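Local coordinates for variable region-containing chitin-binding protein 3 (Branchiostoma floridae, PDB 2FBO) that is an immune-type receptor of amphioxus, here its two tandem V-type immunoglobulin domains, and probably binds chitin through another part of the whole protein, at residues I154-P159 / R213-R218; A225-C230 / R243-L248. All coordinates share one frame; numbering follows the deposited sequence.

In the fold
Both contacts belong to the second V-type domain, one in each sheet of its immunoglobulin sandwich. Contact 1 pairs strands 154-156 and 214-217, the B and E strands of the smaller sheet; contact 2 pairs strands 226-233 and 241-249, the F-G hairpin of the larger one. They come in series along the chain, with strand 214-217 followed directly by strand 226-233. Their centres are about 11 Å apart, and the Cys158-Cys230 disulfide spans the sandwich between them. Beside that pin, Met156 SD packs on Val228 CG2 at 4.0 Å. Contact 1 thus closes the core from one side, while contact 2 closes it from the other and also faces the first V domain.

Contact 1 of 2, residues I154-P159 / R213-R218; sequences ITMTCP and RNLVIR
Met156 and Leu215 carry the tight side of this antiparallel pairing. Their side chains lie next to each other and point the same way, inward, with Met156 CE 4.0 Å from Leu215 CD2. Met156 reaches there because its chain bends at the last torsion (chi3 -72°), turning the methyl back toward the leucine. Between the strands the backbones exchange paired bonds, Met156 N to Leu215 O at 2.9 Å and Leu215 N to Met156 O at 3.1 Å, Ile154 and Ile217 forming a second pair.

The other face is looser. Thr155 and Val216 only brush past one another, OG1 of the threonine 3.7 Å from CG2 of the valine, and Thr155 is exposed. Past the end of strand 154-156, polar groups replace regular pairing. Arg213 bends at chi3 (-61°) and brings NE to Cys158 O at 2.9 Å, approaching from above the carbonyl plane. A water sits in the corner: it accepts hydrogen bonds from Arg213 NH2 (2.8 Å) and Cys158 N and donates one to Asn214 OD1. The direct bond from Cys158 N to that OD1 is weak, and the water bridges the same two groups.

These are the B and E strands of the V-type sandwich, with strand 207-210 next to 214-217. In the facing sheet Trp170 packs on Met156, Leu215 and Cys158, and beside it Val228 touches Met156 and Leu232 Cys158.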
loop_
_atom_site.group_PDB
_atom_site.type_symbol
_atom_site.label_atom_id
_atom_site.label_comp_id
_atom_site.label_asym_id
_atom_site.label_seq_id
_atom_site.Cartn_x
_atom_site.Cartn_y
_atom_site.Cartn_z
ATOM N N ILE A 154 -9.047 3.308 21.219
ATOM C CA ILE A 154 -8.391 4.217 20.298
ATOM C C ILE A 154 -9.252 4.366 19.060
ATOM O O ILE A 154 -9.966 3.440 18.669
ATOM C CB ILE A 154 -6.984 3.710 19.896
ATOM C CG1 ILE A 154 -6.297 4.740 18.996
ATOM C CG2 ILE A 154 -7.088 2.385 19.176
ATOM C CD1 ILE A 154 -4.873 4.373 18.625
ATOM N N THR A 155 -9.203 5.551 18.468
ATOM C CA THR A 155 -9.958 5.834 17.262
ATOM C C THR A 155 -8.953 5.999 16.134
ATOM O O THR A 155 -8.156 6.939 16.122
ATOM C CB THR A 155 -10.773 7.127 17.398
ATOM O OG1 THR A 155 -11.717 6.982 18.468
ATOM C CG2 THR A 155 -11.522 7.423 16.100
ATOM N N MET A 156 -8.976 5.067 15.193
ATOM C CA MET A 156 -8.056 5.134 14.071
ATOM C C MET A 156 -8.761 5.845 12.930
ATOM O O MET A 156 -9.847 5.441 12.508
ATOM C CB MET A 156 -7.627 3.724 13.688
ATOM C CG MET A 156 -7.018 2.997 14.873
ATOM S SD MET A 156 -6.442 1.365 14.497
ATOM C CE MET A 156 -7.989 0.508 14.290
ATOM N N THR A 157 -8.146 6.923 12.456
ATOM C CA THR A 157 -8.716 7.725 11.383
ATOM C C THR A 157 -8.309 7.272 9.984
ATOM O O THR A 157 -7.348 6.522 9.812
ATOM C CB THR A 157 -8.339 9.204 11.551
ATOM O OG1 THR A 157 -6.913 9.343 11.508
ATOM C CG2 THR A 157 -8.850 9.729 12.891
ATOM N N CYS A 158 -9.055 7.753 8.993
ATOM C CA CYS A 158 -8.834 7.418 7.591
ATOM C C CYS A 158 -8.949 8.670 6.715
ATOM O O CYS A 158 -9.833 8.750 5.866
ATOM C CB CYS A 158 -9.885 6.394 7.149
ATOM S SG CYS A 158 -9.644 5.680 5.489
ATOM N N PRO A 159 -8.056 9.656 6.905
ATOM C CA PRO A 159 -8.077 10.896 6.120
ATOM C C PRO A 159 -8.111 10.595 4.627
ATOM O O PRO A 159 -7.423 9.683 4.163
ATOM C CB PRO A 159 -6.783 11.591 6.536
ATOM C CG PRO A 159 -6.586 11.121 7.936
ATOM C CD PRO A 159 -6.916 9.653 7.837
ATOM N N ARG A 213 -15.915 6.984 8.350
ATOM C CA ARG A 213 -14.773 6.088 8.148
ATOM C C ARG A 213 -14.030 5.557 9.364
ATOM O O ARG A 213 -13.680 4.379 9.413
ATOM C CB ARG A 213 -13.747 6.782 7.257
ATOM C CG ARG A 213 -14.296 7.285 5.936
ATOM C CD ARG A 213 -13.199 7.985 5.155
ATOM N NE ARG A 213 -12.671 9.146 5.865
ATOM C CZ ARG A 213 -13.327 10.293 6.015
ATOM N NH1 ARG A 213 -14.543 10.441 5.499
ATOM N NH2 ARG A 213 -12.766 11.291 6.683
ATOM N N ASN A 214 -13.771 6.427 10.333
ATOM C CA ASN A 214 -13.011 6.042 11.514
ATOM C C ASN A 214 -13.480 4.780 12.226
ATOM O O ASN A 214 -14.678 4.560 12.420
ATOM C CB ASN A 214 -12.939 7.222 12.484
ATOM C CG ASN A 214 -12.442 8.487 11.812
ATOM O OD1 ASN A 214 -11.816 8.427 10.756
ATOM N ND2 ASN A 214 -12.715 9.637 12.423
ATOM N N LEU A 215 -12.509 3.945 12.590
ATOM C CA LEU A 215 -12.770 2.696 13.282
ATOM C C LEU A 215 -12.347 2.853 14.732
ATOM O O LEU A 215 -11.199 3.197 15.024
ATOM C CB LEU A 215 -11.988 1.542 12.645
ATOM C CG LEU A 215 -12.214 0.163 13.281
ATOM C CD1 LEU A 215 -13.686 -0.208 13.192
ATOM C CD2 LEU A 215 -11.359 -0.889 12.579
ATOM N N VAL A 216 -13.284 2.610 15.639
ATOM C CA VAL A 216 -12.998 2.729 17.059
ATOM C C VAL A 216 -12.859 1.342 17.666
ATOM O O VAL A 216 -13.767 0.515 17.563
ATOM C CB VAL A 216 -14.123 3.488 17.795
ATOM C CG1 VAL A 216 -13.753 3.670 19.262
ATOM C CG2 VAL A 216 -14.360 4.836 17.127
ATOM N N ILE A 217 -11.711 1.082 18.279
ATOM C CA ILE A 217 -11.474 -0.205 18.910
ATOM C C ILE A 217 -11.408 0.020 20.416
ATOM O O ILE A 217 -10.659 0.872 20.898
ATOM C CB ILE A 217 -10.155 -0.855 18.407
ATOM C CG1 ILE A 217 -9.986 -2.249 19.018
ATOM C CG2 ILE A 217 -8.974 0.011 18.763
ATOM C CD1 ILE A 217 -11.045 -3.242 18.585
ATOM N N ARG A 218 -12.213 -0.739 21.150
ATOM C CA ARG A 218 -12.269 -0.612 22.599
ATOM C C ARG A 218 -11.523 -1.731 23.324
ATOM O O ARG A 218 -11.401 -2.848 22.816
ATOM C CB ARG A 218 -13.735 -0.583 23.052
ATOM C CG ARG A 218 -14.598 0.431 22.306
ATOM C CD ARG A 218 -15.893 0.734 23.060
ATOM N NE ARG A 218 -16.741 -0.444 23.236
ATOM C CZ ARG A 218 -17.585 -0.909 22.321
ATOM N NH1 ARG A 218 -17.707 -0.297 21.151
ATOM N NH2 ARG A 218 -18.313 -1.989 22.579
HETATM O O HOH W 1 -11.093 10.101 8.596
#

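Contact 2 of 2, residues A225-C230 / R243-L248; sequences AGRVWC and RSSTIL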
loop_
_atom_site.group_PDB
_atom_site.type_symbol
_atom_site.label_atom_id
_atom_site.label_comp_id
_atom_site.label_asym_id
_atom_site.label_seq_id
_atom_site.Cartn_x
_atom_site.Cartn_y
_atom_site.Cartn_z
ATOM N N ALA A 225 -2.075 -5.557 18.391
ATOM C CA ALA A 225 -0.911 -4.955 17.750
ATOM C C ALA A 225 -0.698 -5.558 16.366
ATOM O O ALA A 225 -0.911 -6.754 16.159
ATOM C CB ALA A 225 0.338 -5.161 18.614
ATOM N N GLY A 226 -0.280 -4.715 15.429
ATOM C CA GLY A 226 -0.044 -5.160 14.070
ATOM C C GLY A 226 -0.308 -4.027 13.101
ATOM O O GLY A 226 -0.358 -2.859 13.497
ATOM N N ARG A 227 -0.477 -4.362 11.828
ATOM C CA ARG A 227 -0.742 -3.347 10.824
ATOM C C ARG A 227 -2.203 -3.416 10.410
ATOM O O ARG A 227 -2.759 -4.497 10.214
ATOM C CB ARG A 227 0.165 -3.556 9.605
ATOM C CG ARG A 227 0.075 -2.455 8.558
ATOM C CD ARG A 227 0.972 -2.763 7.357
ATOM N NE ARG A 227 2.383 -2.871 7.723
ATOM C CZ ARG A 227 3.191 -1.837 7.936
ATOM N NH1 ARG A 227 4.459 -2.047 8.263
ATOM N NH2 ARG A 227 2.744 -0.595 7.809
ATOM N N VAL A 228 -2.834 -2.256 10.307
ATOM C CA VAL A 228 -4.226 -2.194 9.895
ATOM C C VAL A 228 -4.296 -1.323 8.654
ATOM O O VAL A 228 -3.447 -0.449 8.448
ATOM C CB VAL A 228 -5.116 -1.576 10.991
ATOM C CG1 VAL A 228 -5.132 -2.483 12.215
ATOM C CG2 VAL A 228 -4.600 -0.195 11.354
ATOM N N TRP A 229 -5.301 -1.562 7.823
ATOM C CA TRP A 229 -5.447 -0.782 6.606
ATOM C C TRP A 229 -6.841 -0.215 6.473
ATOM O O TRP A 229 -7.815 -0.867 6.842
ATOM C CB TRP A 229 -5.197 -1.646 5.368
ATOM C CG TRP A 229 -3.854 -2.278 5.286
ATOM C CD1 TRP A 229 -3.384 -3.321 6.033
ATOM C CD2 TRP A 229 -2.809 -1.929 4.377
ATOM N NE1 TRP A 229 -2.107 -3.646 5.640
ATOM C CE2 TRP A 229 -1.728 -2.806 4.626
ATOM C CE3 TRP A 229 -2.679 -0.962 3.372
ATOM C CZ2 TRP A 229 -0.532 -2.745 3.904
ATOM C CZ3 TRP A 229 -1.487 -0.902 2.651
ATOM C CH2 TRP A 229 -0.431 -1.788 2.922
ATOM N N CYS A 230 -6.930 0.997 5.940
ATOM C CA CYS A 230 -8.228 1.594 5.678
ATOM C C CYS A 230 -8.350 1.703 4.175
ATOM O O CYS A 230 -7.526 2.356 3.527
ATOM C CB CYS A 230 -8.377 2.999 6.263
ATOM S SG CYS A 230 -10.000 3.702 5.793
ATOM N N ARG A 243 -6.072 2.499 -0.510
ATOM C CA ARG A 243 -5.900 2.083 0.871
ATOM C C ARG A 243 -4.530 2.498 1.376
ATOM O O ARG A 243 -3.592 2.666 0.597
ATOM C CB ARG A 243 -6.078 0.560 1.003
ATOM C CG ARG A 243 -4.952 -0.286 0.387
ATOM C CD ARG A 243 -5.155 -1.789 0.657
ATOM N NE ARG A 243 -6.301 -2.346 -0.056
ATOM C CZ ARG A 243 -6.698 -3.614 0.031
ATOM N NH1 ARG A 243 -6.044 -4.472 0.802
ATOM N NH2 ARG A 243 -7.754 -4.031 -0.653
ATOM N N SER A 244 -4.427 2.676 2.688
ATOM C CA SER A 244 -3.181 3.072 3.326
ATOM C C SER A 244 -3.106 2.331 4.657
ATOM O O SER A 244 -4.140 1.989 5.243
ATOM C CB SER A 244 -3.169 4.585 3.556
ATOM O OG SER A 244 -1.933 5.004 4.092
ATOM N N SER A 245 -1.897 2.084 5.147
ATOM C CA SER A 245 -1.765 1.346 6.395
ATOM C C SER A 245 -1.270 2.155 7.584
ATOM O O SER A 245 -0.703 3.245 7.443
ATOM C CB SER A 245 -0.847 0.134 6.202
ATOM O OG SER A 245 0.513 0.533 6.185
ATOM N N THR A 246 -1.495 1.590 8.764
ATOM C CA THR A 246 -1.078 2.194 10.021
ATOM C C THR A 246 -0.665 1.066 10.953
ATOM O O THR A 246 -1.348 0.040 11.044
ATOM C CB THR A 246 -2.230 2.970 10.705
ATOM O OG1 THR A 246 -2.674 4.035 9.859
ATOM C CG2 THR A 246 -1.760 3.556 12.034
ATOM N N ILE A 247 0.467 1.244 11.621
ATOM C CA ILE A 247 0.945 0.252 12.574
ATOM C C ILE A 247 0.311 0.563 13.927
ATOM O O ILE A 247 0.468 1.667 14.448
ATOM C CB ILE A 247 2.479 0.310 12.747
ATOM C CG1 ILE A 247 3.174 -0.271 11.511
ATOM C CG2 ILE A 247 2.888 -0.452 14.005
ATOM C CD1 ILE A 247 2.923 -1.749 11.299
ATOM N N LEU A 248 -0.409 -0.407 14.482
ATOM C CA LEU A 248 -1.046 -0.235 15.783
ATOM C C LEU A 248 -0.138 -0.837 16.847
ATOM O O LEU A 248 0.107 -2.044 16.849
ATOM C CB LEU A 248 -2.407 -0.942 15.812
ATOM C CG LEU A 248 -3.170 -0.916 17.142
ATOM C CD1 LEU A 248 -3.508 0.520 17.522
ATOM C CD2 LEU A 248 -4.438 -1.748 17.016
#
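The F-G hairpin of the second V domain is held here, strands 226-233 and 241-249 running antiparallel with Gly226-Leu248, Val228-Thr246 and Cys230-Ser244 as hydrogen-bonded pairs. Val228 N bonds Thr246 O at 2.8 Å. Gly226 has backbone angles at which a CB would press on the preceding carbonyl oxygen.

Ser245 stands at the centre of the face turned to the first V domain. Its CB lies over the six-membered ring of Trp229, 3.3 Å from the centroid and 10° off the normal, a CH-pi contact. Its OG branches off to one side, accepts a hydrogen bond from Arg227 NH2 at 3.0 Å, and also bonds Asp121. Arg227 leaves the backbone extended, CG anti to N (chi1 -174°), then folds at chi3 so that its guanidinium lies flat against Ile247: CD1 is over one face, 3.4 Å from CZ. NH1 goes on to the carbonyl oxygens of Met3 and Phe118. A leucine in place of Arg227 would probably leave these carbonyls and Ser245 OG without this donor, and Ile247 CD1 without the flat group against it.

On the reverse face Val228 CG2 meets Thr246 CB at 4.0 Å, facing the domain core. Arg227 is a buried charge, with two carbonyls and a hydroxyl among its partners; Asp121, through Ser245 OG, and Glu117, on its backbone N, may partly offset the charge, and the polar grip ties the hairpin to the first domain.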